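Long-range contacts in BH0493 protein (Bacillus halodurans C-125, PDB 2QEE), which binds zinc and is a putative amidohydrolase whose substrate is not known with certainty: residues C[29-34]-C[359-364]; C[139-144]-C[166-171]. All coordinates share one frame; numbering follows the deposited sequence.

Contact 1: C[29-34]-C[359-364]. With ZN (zinc ion), chain T.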
loop_
_atom_site.group_PDB
_atom_site.type_symbol
_atom_site.label_atom_id
_atom_site.label_comp_id
_atom_site.label_asym_id
_atom_site.label_seq_id
_atom_site.Cartn_x
_atom_site.Cartn_y
_atom_site.Cartn_z
ATOM N N THR C 29 20.567 -16.570 2.499
ATOM C CA THR C 29 20.355 -17.019 3.866
ATOM C C THR C 29 21.557 -16.559 4.684
ATOM O O THR C 29 22.536 -16.144 4.112
ATOM C CB THR C 29 20.263 -18.559 4.026
ATOM O OG1 THR C 29 21.590 -19.154 3.937
ATOM C CG2 THR C 29 19.352 -19.219 2.945
ATOM N N HIS C 30 21.466 -16.796 5.982
ATOM C CA HIS C 30 22.587 -16.562 6.914
ATOM C C HIS C 30 22.981 -17.901 7.512
ATOM O O HIS C 30 23.313 -17.979 8.677
ATOM C CB HIS C 30 22.122 -15.594 7.976
ATOM C CG HIS C 30 22.039 -14.210 7.453
ATOM N ND1 HIS C 30 23.135 -13.378 7.378
ATOM C CD2 HIS C 30 21.019 -13.554 6.859
ATOM C CE1 HIS C 30 22.780 -12.243 6.801
ATOM N NE2 HIS C 30 21.505 -12.332 6.468
ATOM N N LEU C 31 22.832 -18.973 6.736
ATOM C CA LEU C 31 23.225 -20.298 7.210
ATOM C C LEU C 31 24.660 -20.619 6.682
ATOM O O LEU C 31 25.145 -19.982 5.765
ATOM C CB LEU C 31 22.264 -21.371 6.682
ATOM C CG LEU C 31 20.819 -21.105 7.141
ATOM C CD1 LEU C 31 19.938 -22.207 6.493
ATOM C CD2 LEU C 31 20.736 -21.189 8.635
ATOM N N PHE C 32 25.310 -21.630 7.281
ATOM C CA PHE C 32 26.632 -22.045 6.757
ATOM C C PHE C 32 26.731 -23.573 6.594
ATOM O O PHE C 32 26.042 -24.296 7.292
ATOM C CB PHE C 32 27.747 -21.599 7.739
ATOM C CG PHE C 32 27.832 -20.106 7.918
ATOM C CD1 PHE C 32 28.598 -19.331 7.061
ATOM C CD2 PHE C 32 27.109 -19.480 8.949
ATOM C CE1 PHE C 32 28.671 -17.915 7.215
ATOM C CE2 PHE C 32 27.157 -18.050 9.109
ATOM C CZ PHE C 32 27.931 -17.280 8.242
ATOM N N SER C 33 27.579 -24.034 5.676
ATOM C CA SER C 33 27.871 -25.465 5.540
ATOM C C SER C 33 28.292 -25.921 6.931
ATOM O O SER C 33 29.011 -25.207 7.609
ATOM C CB SER C 33 29.053 -25.660 4.587
ATOM O OG SER C 33 29.217 -27.010 4.195
ATOM N N PRO C 34 27.803 -27.083 7.364
ATOM C CA PRO C 34 27.988 -27.565 8.713
ATOM C C PRO C 34 29.469 -27.769 9.042
ATOM O O PRO C 34 29.808 -27.656 10.198
ATOM C CB PRO C 34 27.184 -28.881 8.750
ATOM C CG PRO C 34 26.994 -29.276 7.329
ATOM C CD PRO C 34 26.974 -27.996 6.544
ATOM N N ARG C 359 18.437 -17.425 9.603
ATOM C CA ARG C 359 19.604 -17.361 10.517
ATOM C C ARG C 359 19.812 -18.618 11.328
ATOM O O ARG C 359 20.931 -18.871 11.818
ATOM C CB ARG C 359 19.457 -16.176 11.470
ATOM C CG ARG C 359 19.614 -14.853 10.743
ATOM C CD ARG C 359 19.583 -13.697 11.731
ATOM N NE ARG C 359 20.055 -12.500 11.045
ATOM C CZ ARG C 359 21.312 -12.072 11.084
ATOM N NH1 ARG C 359 22.215 -12.731 11.812
ATOM N NH2 ARG C 359 21.660 -10.982 10.404
ATOM N N VAL C 360 18.750 -19.387 11.502
ATOM C CA VAL C 360 18.776 -20.614 12.296
ATOM C C VAL C 360 18.315 -21.704 11.342
ATOM O O VAL C 360 17.282 -21.547 10.658
ATOM C CB VAL C 360 17.843 -20.529 13.501
ATOM C CG1 VAL C 360 17.804 -21.872 14.254
ATOM C CG2 VAL C 360 18.268 -19.357 14.447
ATOM N N LEU C 361 19.087 -22.789 11.282
ATOM C CA LEU C 361 18.865 -23.851 10.296
ATOM C C LEU C 361 17.403 -24.263 10.138
ATOM O O LEU C 361 16.899 -24.261 9.018
ATOM C CB LEU C 361 19.657 -25.112 10.673
ATOM C CG LEU C 361 19.518 -26.326 9.738
ATOM C CD1 LEU C 361 19.918 -26.038 8.306
ATOM C CD2 LEU C 361 20.387 -27.433 10.373
ATOM N N GLU C 362 16.721 -24.564 11.244
ATOM C CA GLU C 362 15.333 -25.102 11.167
ATOM C C GLU C 362 14.327 -24.138 10.546
ATOM O O GLU C 362 13.268 -24.602 10.079
ATOM C CB GLU C 362 14.787 -25.507 12.520
ATOM C CG GLU C 362 15.477 -26.736 13.128
ATOM C CD GLU C 362 16.865 -26.446 13.721
ATOM O OE1 GLU C 362 17.298 -25.280 13.818
ATOM O OE2 GLU C 362 17.511 -27.429 14.126
ATOM N N GLN C 363 14.666 -22.859 10.484
ATOM C CA GLN C 363 13.778 -21.866 9.874
ATOM C C GLN C 363 13.502 -22.124 8.379
ATOM O O GLN C 363 12.500 -21.650 7.818
ATOM C CB GLN C 363 14.355 -20.479 10.018
ATOM C CG GLN C 363 14.421 -19.993 11.469
ATOM C CD GLN C 363 15.159 -18.676 11.632
ATOM O OE1 GLN C 363 15.990 -18.309 10.822
ATOM N NE2 GLN C 363 14.857 -17.958 12.708
ATOM N N LEU C 364 14.377 -22.844 7.699
ATOM C CA LEU C 364 14.085 -23.277 6.321
ATOM C C LEU C 364 12.746 -23.972 6.280
ATOM O O LEU C 364 12.013 -23.803 5.280
ATOM C CB LEU C 364 15.162 -24.247 5.809
ATOM C CG LEU C 364 16.496 -23.590 5.614
ATOM C CD1 LEU C 364 17.456 -24.690 5.118
ATOM C CD2 LEU C 364 16.402 -22.525 4.541
HETATM ZN ZN ZN T . 19.885 -11.421 5.170
HETATM O O HOH W 1 23.357 -20.163 10.957
HETATM O O HOH W 2 23.014 -17.097 11.660
HETATM O O HOH W 3 19.602 -9.656 5.378
#

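Contact 2: C[139-144]-C[166-171]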
loop_
_atom_site.group_PDB
_atom_site.type_symbol
_atom_site.label_atom_id
_atom_site.label_comp_id
_atom_site.label_asym_id
_atom_site.label_seq_id
_atom_site.Cartn_x
_atom_site.Cartn_y
_atom_site.Cartn_z
ATOM N N VAL C 139 14.861 -28.223 0.204
ATOM C CA VAL C 139 15.798 -27.231 -0.296
ATOM C C VAL C 139 17.067 -27.955 -0.785
ATOM O O VAL C 139 17.714 -28.684 -0.011
ATOM C CB VAL C 139 16.181 -26.209 0.788
ATOM C CG1 VAL C 139 17.365 -25.331 0.344
ATOM C CG2 VAL C 139 14.952 -25.338 1.142
ATOM N N SER C 140 17.364 -27.773 -2.056
ATOM C CA SER C 140 18.487 -28.461 -2.715
ATOM C C SER C 140 19.764 -27.619 -2.599
ATOM O O SER C 140 20.910 -28.165 -2.628
ATOM C CB SER C 140 18.153 -28.693 -4.176
ATOM O OG SER C 140 18.045 -27.481 -4.897
ATOM N N ASP C 141 19.612 -26.292 -2.515
ATOM C CA ASP C 141 20.754 -25.403 -2.583
ATOM C C ASP C 141 20.525 -24.215 -1.656
ATOM O O ASP C 141 19.472 -23.568 -1.739
ATOM C CB ASP C 141 20.944 -24.876 -4.003
ATOM C CG ASP C 141 21.362 -25.995 -4.965
ATOM O OD1 ASP C 141 22.579 -26.261 -5.115
ATOM O OD2 ASP C 141 20.496 -26.703 -5.504
ATOM N N VAL C 142 21.541 -23.884 -0.856
ATOM C CA VAL C 142 21.476 -22.771 0.083
ATOM C C VAL C 142 22.575 -21.784 -0.294
ATOM O O VAL C 142 23.768 -22.184 -0.436
ATOM C CB VAL C 142 21.693 -23.300 1.553
ATOM C CG1 VAL C 142 22.002 -22.156 2.531
ATOM C CG2 VAL C 142 20.450 -24.066 2.028
ATOM N N VAL C 143 22.212 -20.510 -0.491
ATOM C CA VAL C 143 23.242 -19.480 -0.665
ATOM C C VAL C 143 23.509 -18.873 0.691
ATOM O O VAL C 143 22.583 -18.391 1.405
ATOM C CB VAL C 143 22.890 -18.434 -1.712
ATOM C CG1 VAL C 143 24.002 -17.406 -1.820
ATOM C CG2 VAL C 143 22.659 -19.092 -3.114
ATOM N N MET C 144 24.801 -18.851 1.047
ATOM C CA MET C 144 25.225 -18.310 2.331
ATOM C C MET C 144 25.413 -16.805 2.244
ATOM O O MET C 144 25.388 -16.209 1.132
ATOM C CB MET C 144 26.602 -18.985 2.695
ATOM C CG MET C 144 26.481 -20.524 2.827
ATOM S SD MET C 144 28.141 -21.191 3.388
ATOM C CE MET C 144 29.026 -20.997 1.873
ATOM N N ARG C 166 26.014 -28.450 -1.549
ATOM C CA ARG C 166 24.615 -27.909 -1.330
ATOM C C ARG C 166 24.628 -26.440 -0.918
ATOM O O ARG C 166 23.587 -25.762 -0.972
ATOM C CB ARG C 166 23.888 -28.691 -0.261
ATOM C CG ARG C 166 23.663 -30.151 -0.603
ATOM C CD ARG C 166 23.140 -30.942 0.587
ATOM N NE ARG C 166 24.056 -30.906 1.708
ATOM C CZ ARG C 166 23.851 -31.530 2.869
ATOM N NH1 ARG C 166 22.747 -32.250 3.085
ATOM N NH2 ARG C 166 24.767 -31.419 3.818
ATOM N N PHE C 167 25.816 -25.947 -0.542
ATOM C CA PHE C 167 25.987 -24.588 0.022
ATOM C C PHE C 167 26.851 -23.768 -0.887
ATOM O O PHE C 167 27.936 -24.199 -1.344
ATOM C CB PHE C 167 26.598 -24.635 1.434
ATOM C CG PHE C 167 25.688 -25.201 2.466
ATOM C CD1 PHE C 167 25.001 -24.330 3.341
ATOM C CD2 PHE C 167 25.509 -26.570 2.595
ATOM C CE1 PHE C 167 24.137 -24.805 4.304
ATOM C CE2 PHE C 167 24.660 -27.101 3.575
ATOM C CZ PHE C 167 23.918 -26.225 4.419
ATOM N N HIS C 168 26.370 -22.582 -1.195
ATOM C CA HIS C 168 27.034 -21.732 -2.131
ATOM C C HIS C 168 27.419 -20.427 -1.459
ATOM O O HIS C 168 26.717 -19.940 -0.594
ATOM C CB HIS C 168 26.181 -21.443 -3.371
ATOM C CG HIS C 168 25.627 -22.691 -4.003
ATOM N ND1 HIS C 168 26.239 -23.320 -5.070
ATOM C CD2 HIS C 168 24.559 -23.457 -3.676
ATOM C CE1 HIS C 168 25.540 -24.399 -5.402
ATOM N NE2 HIS C 168 24.523 -24.513 -4.562
ATOM N N ALA C 169 28.560 -19.884 -1.850
ATOM C CA ALA C 169 29.053 -18.621 -1.246
ATOM C C ALA C 169 28.439 -17.381 -1.856
ATOM O O ALA C 169 28.187 -17.307 -3.069
ATOM C CB ALA C 169 30.608 -18.523 -1.388
ATOM N N ALA C 170 28.313 -16.338 -1.027
ATOM C CA ALA C 170 28.046 -15.011 -1.545
ATOM C C ALA C 170 28.879 -14.021 -0.726
ATOM O O ALA C 170 28.893 -14.137 0.489
ATOM C CB ALA C 170 26.531 -14.634 -1.421
ATOM N N LEU C 171 29.552 -13.117 -1.408
ATOM C CA LEU C 171 30.581 -12.242 -0.796
ATOM C C LEU C 171 29.857 -11.014 -0.230
ATOM O O LEU C 171 29.418 -10.185 -1.021
ATOM C CB LEU C 171 31.621 -11.828 -1.863
ATOM C CG LEU C 171 32.778 -10.901 -1.455
ATOM C CD1 LEU C 171 33.466 -11.445 -0.170
ATOM C CD2 LEU C 171 33.749 -10.759 -2.625
#

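Contact 1: C[29-34]-C[359-364]
Leu31, Arg359 and His30 bury the most surface where the loop 29-34 meets the segment 359-364, with its type I turn from Val360 to Gln363, and they divide the work between packing and metal binding. The guanidinium of Arg359 lies flat on the imidazole of His30, the two planes 12° apart, with NH2 over the ring centre. Nearer the backbone, Arg359 CG rests 3.8 Å from His30 CB, and the two side chains run side by side, pointing the same way. The edge of the ring is turned to the metal: His30 NE2 binds the zinc ion at 2.3 Å, in a site completed by His28, Asp357 and a water. Two further waters each bridge His30 O and Arg359 O.

Leu31 works differently. Its CD2 packs 3.5 Å from the backbone N of Leu361, while CD1 meets Leu364 CD1 tip to tip at 3.8 Å. An alanine at Leu31 would probably open a gap between the two segments, leaving Leu364 CD1 without this apolar partner. Within 359-364, Gln363 OE1 accepts from the backbone N of both Arg359 and Val360, bracing the turn from within.

Leu361 and Leu364 lean on helix 126-136, Val360 packs on helix 44-48, and Leu364 itself already lies in helix 363-388.

Contact 2: C[139-144]-C[166-171]
His168 and Asp141 join side chains across two neighbouring parallel strands, and the imidazole can be followed outward from the backbone. His168 CB lies 3.9 Å from Val142 O, and CG, anti to the carbonyl carbon (chi1 -51°), stays near the same oxygen. Farther out, CD2 comes within 3.6 Å of Val142 O, which sits at the ring's edge, and CE1 lies 3.5 Å from Asp141 OD1. At the tip, NE2 donates to Asp141 OD1 at 2.7 Å, with the acceptor close to the ring plane and the bond entering on the anti lone pair of the carboxylate. The other oxygen, Asp141 OD2, accepts from Ser140 OG at 2.6 Å, so both carboxylate oxygens are held and its rotation is restrained.

The backbone ladder beneath is regular: Val142 N bonds to Arg166 O, His168 N to Val142 O, and Met144 N to His168 O. On the opposite side of the sheet from His168, Val142 CG1 packs 3.8 Å from Phe167 CD1. Met144 CG approaches the edge of the Phe167 ring. Past the paired residues, Ala170 CB touches Val143 CG1 at 3.8 Å.

Strands 139-143 and 167-168 are joined through helix 151-158 as a beta-alpha-beta unit. Strand 24-26 flanks 139-143 on its other side, helix 126-136 covers Phe167 and Arg166, whose NH1 forms a salt bridge with Asp131, and Trp411 meets the His168 ring edge-to-face.

Overall arrangement
Contact 1 holds a zinc ligand, whereas contact 2 is strand pairing in the adjoining sheet; their centres lie about 10 Å apart. Along the chain, contact 2 is nested within the long loop closed by contact 1, whose segments are 325 residues apart. Strand 24-26 pairs with strand 139-143, so the chain leaving it becomes the loop of contact 1. Thr29 OG1 lies 2.8 Å from Val143 O, a probable hydrogen bond, and both contacts pack on helix 126-136. These links tie the chain bearing His28 and His30 to the sheet, while 359-364 follows the third ligand, Asp357, consistent with a metal site at the strand ends in a putative amidohydrolase.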